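Local coordinates for GrgF (Penicillium sp. sh18, PDB 6LZH), which acts as a polyketide transferase in gregatin A biosynthesis, probably fusing C11 and C4 polyketide chains through a Claisen condensation, at residues 54-57 / 62-65; 93-98 / 107-112; 190-195 / 240-245. One frame throughout, in Å; residues are numbered along the deposited sequence.

Contacts 1 and 2 belong to one layered core, their centres 12 Å apart, and meet across the central sheet. T62 CG2 lies 3.3 Å from F98 CZ and L64 CD1 lies 3.7 Å from W97 CZ3, so strand 62-66 packs on the helix of contact 2. Contact 3 stands apart: its nearest atoms are about 17 Å from contact 1 and about 12 Å from contact 2. It holds D240, probably the acid of a Cys-His-Asp triad, and its M192 side chain is about 3 Å from that of H269 and about 6 Å from that of C115, the probable nucleophile, toward which strand 108-114 of contact 2 runs. Contact 1 lies away from this site.

Contact 1: 54-57 / 62-65; sequences KWFQ and TCLL
Within the beta-alpha-beta unit made by strand 32-38, helix 49-58 and strand 62-66, F56 on the last turn of the helix meets C63 on the returning strand. F56 CB sits 3.5 Å from C63 SG, and this single approach carries the contact. The thiol also comes to 4.3 Å from Q57 N, the next peptide along the helix. C63 points to the helix, and with SG anti to its carbonyl carbon (chi1 -63°) the sulfur ends beside F56 CB. So close an approach suits cysteine, whose side chain is small and only weakly polar. The connection between the two elements is tight, with the CA atoms of Q57 and T62 5.5 Å apart. The F56 ring itself leads away from strand 62-65. Its centroid is 5.4 Å from C63 SG, in a direction 67° off the ring normal, so this sulfur-aromatic contact is oblique, and the methylene is the sulfur's nearer neighbour.

The ring packs on L35 of strand 32-38 and on Q284 of helix 277-292, bridging strand and helix. Beside it, F56 CD1 lies in the plane of the W55 indole, at its edge, 3.7 Å from W55 CE3. C63 likewise leans on A53 and L35, so its sulfur is buried among apolar side chains. Q57 needs more, because its amide end is buried: Q57 NE2 is hydrogen-bonded to the carbonyl oxygens of P27 and L6, which ties the helix to the N-terminal part of the chain. No hydrogen bond joins 54-57 to 62-65. The helix joining two adjacent parallel strands and packed over them makes a beta-alpha-beta crossover, a connection used in the alpha/beta hydrolase fold.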
# COMPACT_ATOMS: atom_id res chain seq x y z
N LYS A 54 15.61 -27.73 -3.32
CA LYS A 54 16.55 -28.79 -3.66
C LYS A 54 16.09 -29.55 -4.90
O LYS A 54 16.90 -29.86 -5.79
CB LYS A 54 16.71 -29.74 -2.47
CG LYS A 54 17.74 -30.83 -2.71
CD LYS A 54 19.15 -30.27 -2.64
CE LYS A 54 20.22 -31.35 -2.68
NZ LYS A 54 21.08 -31.25 -3.91
N TRP A 55 14.79 -29.85 -4.99
CA TRP A 55 14.25 -30.54 -6.17
C TRP A 55 14.44 -29.71 -7.44
O TRP A 55 14.86 -30.25 -8.47
CB TRP A 55 12.78 -30.87 -5.95
CG TRP A 55 12.16 -31.76 -6.99
CD1 TRP A 55 11.96 -33.12 -6.89
CD2 TRP A 55 11.64 -31.37 -8.27
NE1 TRP A 55 11.36 -33.58 -8.03
CE2 TRP A 55 11.15 -32.54 -8.89
CE3 TRP A 55 11.54 -30.15 -8.95
CZ2 TRP A 55 10.56 -32.52 -10.17
CZ3 TRP A 55 10.96 -30.13 -10.22
CH2 TRP A 55 10.47 -31.31 -10.81
N PHE A 56 14.09 -28.42 -7.40
CA PHE A 56 14.29 -27.55 -8.56
C PHE A 56 15.77 -27.44 -8.90
O PHE A 56 16.15 -27.44 -10.08
CB PHE A 56 13.72 -26.14 -8.30
CG PHE A 56 12.22 -26.05 -8.45
CD1 PHE A 56 11.58 -26.50 -9.59
CD2 PHE A 56 11.44 -25.50 -7.43
CE1 PHE A 56 10.19 -26.42 -9.72
CE2 PHE A 56 10.04 -25.43 -7.55
CZ PHE A 56 9.43 -25.87 -8.69
N GLN A 57 16.62 -27.28 -7.89
CA GLN A 57 18.06 -27.24 -8.12
C GLN A 57 18.54 -28.49 -8.86
O GLN A 57 19.35 -28.41 -9.80
CB GLN A 57 18.78 -27.08 -6.77
CG GLN A 57 20.31 -27.03 -6.85
CD GLN A 57 20.98 -27.17 -5.51
OE1 GLN A 57 20.43 -27.75 -4.57
NE2 GLN A 57 22.20 -26.64 -5.40
N THR A 62 18.50 -22.60 -10.46
CA THR A 62 19.12 -21.98 -9.29
C THR A 62 18.06 -21.28 -8.45
O THR A 62 17.34 -20.40 -8.94
CB THR A 62 20.20 -20.98 -9.72
OG1 THR A 62 21.29 -21.69 -10.33
CG2 THR A 62 20.76 -20.25 -8.52
N CYS A 63 17.96 -21.65 -7.17
CA CYS A 63 16.91 -21.14 -6.31
C CYS A 63 17.46 -20.22 -5.23
O CYS A 63 18.51 -20.49 -4.63
CB CYS A 63 16.12 -22.30 -5.67
SG CYS A 63 15.28 -23.33 -6.90
N LEU A 64 16.74 -19.12 -5.01
CA LEU A 64 16.97 -18.18 -3.91
C LEU A 64 15.79 -18.30 -2.95
O LEU A 64 14.63 -18.12 -3.35
CB LEU A 64 17.09 -16.74 -4.41
CG LEU A 64 17.15 -15.67 -3.31
CD1 LEU A 64 18.43 -15.82 -2.42
CD2 LEU A 64 17.05 -14.27 -3.89
N LEU A 65 16.07 -18.63 -1.70
CA LEU A 65 15.04 -18.77 -0.67
C LEU A 65 15.44 -17.86 0.47
O LEU A 65 16.49 -18.06 1.08
CB LEU A 65 14.96 -20.24 -0.22
CG LEU A 65 14.03 -20.66 0.89
CD1 LEU A 65 12.66 -20.12 0.60
CD2 LEU A 65 14.02 -22.20 1.02

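Contact 2: 93-98 / 107-112; sequences DAVTWF and KQIALW
V95, on helix 84-99, points at strand 108-114 and reaches two strand side chains with one methyl. V95 CG2 is 4.2 Å from I109 CG2 and also 4.2 Å from L111 CD2. I109 points at the helix; L111 starts out across it and brings its CD2 end in. These are van der Waals contacts with no hydrogen bond between the segments. Beta-branched V95 carries its methyls close to the helix backbone: with CG1 anti to the backbone N (chi1 162°), the same rotation directs CG2 to I109 and L111, and CG1 stays 4.7 Å from I109 CD1. The longer, branched I109 and L111 suit the strand side, since they must cross to a helix whose V95 CA is 7.5 Å from I109 CA. Further along the helix the fit slackens, F98 CB being 4.5 Å from I109 CD1.

This is the helix-on-sheet layer of the alpha/beta hydrolase fold. A110 and W112 project from the other face of the strand, where both touch L35.

Away from the strand the helix meets the second subunit: D93 OD2 forms a salt bridge with R161 NH2 of that subunit. At the start of the strand segment K107 is exposed, its long charged chain suited to solvent, while Q108 NE2 is bonded to the carbonyl oxygen of M292.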
# COMPACT_ATOMS: atom_id res chain seq x y z
N ASP A 93 13.90 -6.12 -5.59
CA ASP A 93 15.30 -5.98 -5.20
C ASP A 93 16.01 -7.33 -5.28
O ASP A 93 17.19 -7.40 -5.64
CB ASP A 93 15.39 -5.39 -3.78
CG ASP A 93 14.84 -3.98 -3.71
OD1 ASP A 93 14.78 -3.33 -4.77
OD2 ASP A 93 14.45 -3.53 -2.59
N ALA A 94 15.29 -8.41 -4.97
CA ALA A 94 15.87 -9.74 -5.12
C ALA A 94 16.18 -10.05 -6.58
O ALA A 94 17.25 -10.59 -6.88
CB ALA A 94 14.92 -10.78 -4.52
N VAL A 95 15.27 -9.71 -7.49
CA VAL A 95 15.52 -9.92 -8.92
C VAL A 95 16.77 -9.14 -9.36
O VAL A 95 17.64 -9.67 -10.05
CB VAL A 95 14.28 -9.53 -9.75
CG1 VAL A 95 14.64 -9.31 -11.23
CG2 VAL A 95 13.16 -10.56 -9.60
N THR A 96 16.87 -7.87 -8.93
CA THR A 96 18.04 -7.05 -9.23
C THR A 96 19.33 -7.73 -8.77
O THR A 96 20.30 -7.82 -9.53
CB THR A 96 17.90 -5.69 -8.54
OG1 THR A 96 16.77 -5.01 -9.08
CG2 THR A 96 19.16 -4.83 -8.72
N TRP A 97 19.35 -8.18 -7.52
CA TRP A 97 20.49 -8.92 -6.99
C TRP A 97 20.78 -10.17 -7.82
O TRP A 97 21.93 -10.43 -8.21
CB TRP A 97 20.20 -9.30 -5.53
CG TRP A 97 21.26 -10.09 -4.87
CD1 TRP A 97 22.41 -9.62 -4.32
CD2 TRP A 97 21.25 -11.51 -4.66
NE1 TRP A 97 23.14 -10.67 -3.78
CE2 TRP A 97 22.45 -11.84 -3.98
CE3 TRP A 97 20.36 -12.54 -4.97
CZ2 TRP A 97 22.77 -13.14 -3.62
CZ3 TRP A 97 20.68 -13.84 -4.61
CH2 TRP A 97 21.87 -14.13 -3.94
N PHE A 98 19.75 -10.98 -8.08
CA PHE A 98 19.96 -12.29 -8.68
C PHE A 98 20.55 -12.19 -10.07
O PHE A 98 21.38 -13.03 -10.46
CB PHE A 98 18.63 -13.07 -8.73
CG PHE A 98 18.82 -14.55 -8.61
CD1 PHE A 98 20.11 -15.05 -8.56
CD2 PHE A 98 17.75 -15.42 -8.52
CE1 PHE A 98 20.35 -16.38 -8.43
CE2 PHE A 98 18.00 -16.80 -8.38
CZ PHE A 98 19.30 -17.26 -8.35
N LYS A 107 17.01 -13.69 -18.50
CA LYS A 107 15.72 -13.85 -19.14
C LYS A 107 14.97 -15.09 -18.65
O LYS A 107 13.91 -15.42 -19.20
CB LYS A 107 15.90 -13.89 -20.67
CG LYS A 107 16.06 -12.49 -21.30
CD LYS A 107 16.96 -12.49 -22.55
CE LYS A 107 18.17 -13.43 -22.39
NZ LYS A 107 19.39 -13.09 -23.26
N GLN A 108 15.49 -15.77 -17.62
CA GLN A 108 14.87 -16.98 -17.08
C GLN A 108 14.75 -16.90 -15.56
O GLN A 108 15.03 -17.87 -14.84
CB GLN A 108 15.64 -18.24 -17.49
CG GLN A 108 15.85 -18.36 -19.00
CD GLN A 108 16.60 -19.62 -19.38
OE1 GLN A 108 17.58 -19.99 -18.74
NE2 GLN A 108 16.13 -20.28 -20.44
N ILE A 109 14.34 -15.76 -15.05
CA ILE A 109 14.16 -15.58 -13.61
C ILE A 109 12.68 -15.66 -13.32
O ILE A 109 11.90 -14.81 -13.79
CB ILE A 109 14.76 -14.26 -13.12
CG1 ILE A 109 16.28 -14.29 -13.30
CG2 ILE A 109 14.37 -14.02 -11.66
CD1 ILE A 109 16.98 -12.99 -12.94
N ALA A 110 12.28 -16.67 -12.55
CA ALA A 110 10.89 -16.88 -12.20
C ALA A 110 10.68 -16.61 -10.71
O ALA A 110 11.62 -16.60 -9.91
CB ALA A 110 10.46 -18.31 -12.57
N LEU A 111 9.43 -16.34 -10.34
CA LEU A 111 9.02 -16.18 -8.96
C LEU A 111 8.09 -17.32 -8.58
O LEU A 111 7.26 -17.73 -9.39
CB LEU A 111 8.30 -14.84 -8.74
CG LEU A 111 9.04 -13.56 -9.13
CD1 LEU A 111 8.17 -12.34 -8.80
CD2 LEU A 111 10.39 -13.50 -8.41
N TRP A 112 8.21 -17.79 -7.34
CA TRP A 112 7.40 -18.89 -6.84
C TRP A 112 7.02 -18.55 -5.41
O TRP A 112 7.85 -18.09 -4.64
CB TRP A 112 8.20 -20.21 -6.90
CG TRP A 112 7.54 -21.50 -6.46
CD1 TRP A 112 7.14 -22.54 -7.27
CD2 TRP A 112 7.31 -21.93 -5.12
NE1 TRP A 112 6.62 -23.57 -6.51
CE2 TRP A 112 6.71 -23.22 -5.18
CE3 TRP A 112 7.52 -21.35 -3.86
CZ2 TRP A 112 6.35 -23.94 -4.04
CZ3 TRP A 112 7.14 -22.06 -2.72
CH2 TRP A 112 6.57 -23.33 -2.82

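Contact 3: 190-195 / 240-245; sequences AEMMPA and DVSCPT
M192 on helix 187-198 meets S242 of the loop 240-245 through the end of its side chain. From M192 CB the chain sets out beside the helix, CG lying anti to the carbonyl carbon, and the bends at chi2 (-74°) and chi3 (96°) swing the tip round to the loop. M192 SD passes 4.2 Å from S242 OG. Beyond it M192 CE comes to 3.1 Å from S242 OG, an unusually short van der Waals approach and not a hydrogen bond, and to 4.0 Å from S242 CB. A flexible, unbranched methionine can make such turns, and its side chain also touches H269.

The serine hydroxyl has a second neighbour: S242 OG donates to E191 OE2, 3.3 Å away, a weak bond between helix and loop at the surface. Behind S242 the loop is organised by D240. D240 OD1 accepts from C243 N at 2.8 Å, met from above the carboxylate plane, which makes an Asx motif; a weak bond from S242 N is added. D240 OD2 is hydrogen-bonded with H269 ND1 and, weakly, with Q248 NE2. Together with C115, D240 and H269 are probably the members of the Cys-His-Asp catalytic triad of an alpha/beta hydrolase fold.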
# COMPACT_ATOMS: atom_id res chain seq x y z
N ALA A 190 -4.29 -19.48 12.85
CA ALA A 190 -4.64 -20.33 13.99
C ALA A 190 -4.91 -21.77 13.56
O ALA A 190 -4.73 -22.70 14.35
CB ALA A 190 -5.85 -19.73 14.71
N GLU A 191 -5.36 -21.96 12.31
CA GLU A 191 -5.60 -23.31 11.79
C GLU A 191 -4.31 -24.01 11.40
O GLU A 191 -4.17 -25.22 11.60
CB GLU A 191 -6.52 -23.26 10.57
CG GLU A 191 -7.97 -23.49 10.87
CD GLU A 191 -8.86 -23.03 9.73
OE1 GLU A 191 -10.03 -22.70 9.99
OE2 GLU A 191 -8.36 -22.99 8.58
N MET A 192 -3.37 -23.27 10.82
CA MET A 192 -2.14 -23.89 10.34
C MET A 192 -1.18 -24.19 11.47
O MET A 192 -0.49 -25.23 11.45
CB MET A 192 -1.48 -23.00 9.29
CG MET A 192 -2.30 -22.87 8.02
SD MET A 192 -2.22 -24.39 7.04
CE MET A 192 -3.72 -25.23 7.56
N MET A 193 -1.12 -23.32 12.48
CA MET A 193 -0.12 -23.43 13.54
C MET A 193 -0.08 -24.80 14.20
O MET A 193 1.02 -25.39 14.30
CB MET A 193 -0.34 -22.31 14.57
CG MET A 193 0.22 -22.59 15.97
SD MET A 193 -0.20 -21.31 17.18
CE MET A 193 -1.95 -21.62 17.43
N PRO A 194 -1.19 -25.39 14.65
CA PRO A 194 -1.09 -26.71 15.30
C PRO A 194 -0.60 -27.81 14.37
O PRO A 194 0.14 -28.69 14.82
CB PRO A 194 -2.52 -26.97 15.79
CG PRO A 194 -3.15 -25.63 15.86
CD PRO A 194 -2.58 -24.89 14.70
N ALA A 195 -0.98 -27.79 13.09
CA ALA A 195 -0.49 -28.82 12.18
C ALA A 195 1.01 -28.67 11.95
O ALA A 195 1.75 -29.66 11.93
CB ALA A 195 -1.24 -28.78 10.85
N ASP A 240 -9.11 -26.60 -0.23
CA ASP A 240 -8.40 -25.66 0.64
C ASP A 240 -9.44 -24.89 1.45
O ASP A 240 -10.19 -24.07 0.90
CB ASP A 240 -7.52 -24.70 -0.17
CG ASP A 240 -6.45 -24.02 0.69
OD1 ASP A 240 -6.71 -23.81 1.91
OD2 ASP A 240 -5.36 -23.70 0.15
N VAL A 241 -9.50 -25.17 2.75
CA VAL A 241 -10.41 -24.46 3.64
C VAL A 241 -9.69 -23.39 4.46
O VAL A 241 -10.36 -22.58 5.12
CB VAL A 241 -11.16 -25.44 4.57
CG1 VAL A 241 -12.09 -26.31 3.72
CG2 VAL A 241 -10.18 -26.32 5.34
N SER A 242 -8.36 -23.33 4.39
CA SER A 242 -7.54 -22.33 5.06
C SER A 242 -7.38 -21.07 4.21
O SER A 242 -7.63 -19.96 4.68
CB SER A 242 -6.17 -22.92 5.41
OG SER A 242 -6.32 -24.06 6.23
N CYS A 243 -6.95 -21.23 2.96
CA CYS A 243 -6.99 -20.21 1.93
C CYS A 243 -8.09 -20.65 0.98
O CYS A 243 -7.81 -21.39 0.02
CB CYS A 243 -5.67 -20.09 1.17
SG CYS A 243 -4.29 -19.40 2.05
N PRO A 244 -9.36 -20.22 1.18
CA PRO A 244 -10.49 -20.79 0.43
C PRO A 244 -10.23 -20.97 -1.06
O PRO A 244 -9.83 -20.04 -1.76
CB PRO A 244 -11.61 -19.76 0.67
CG PRO A 244 -11.32 -19.26 2.08
CD PRO A 244 -9.80 -19.23 2.19
N THR A 245 -10.42 -22.20 -1.54
CA THR A 245 -10.31 -22.47 -2.98
C THR A 245 -11.12 -21.47 -3.80
O THR A 245 -10.67 -21.02 -4.86
CB THR A 245 -10.77 -23.91 -3.26
OG1 THR A 245 -9.92 -24.82 -2.54
CG2 THR A 245 -10.72 -24.24 -4.76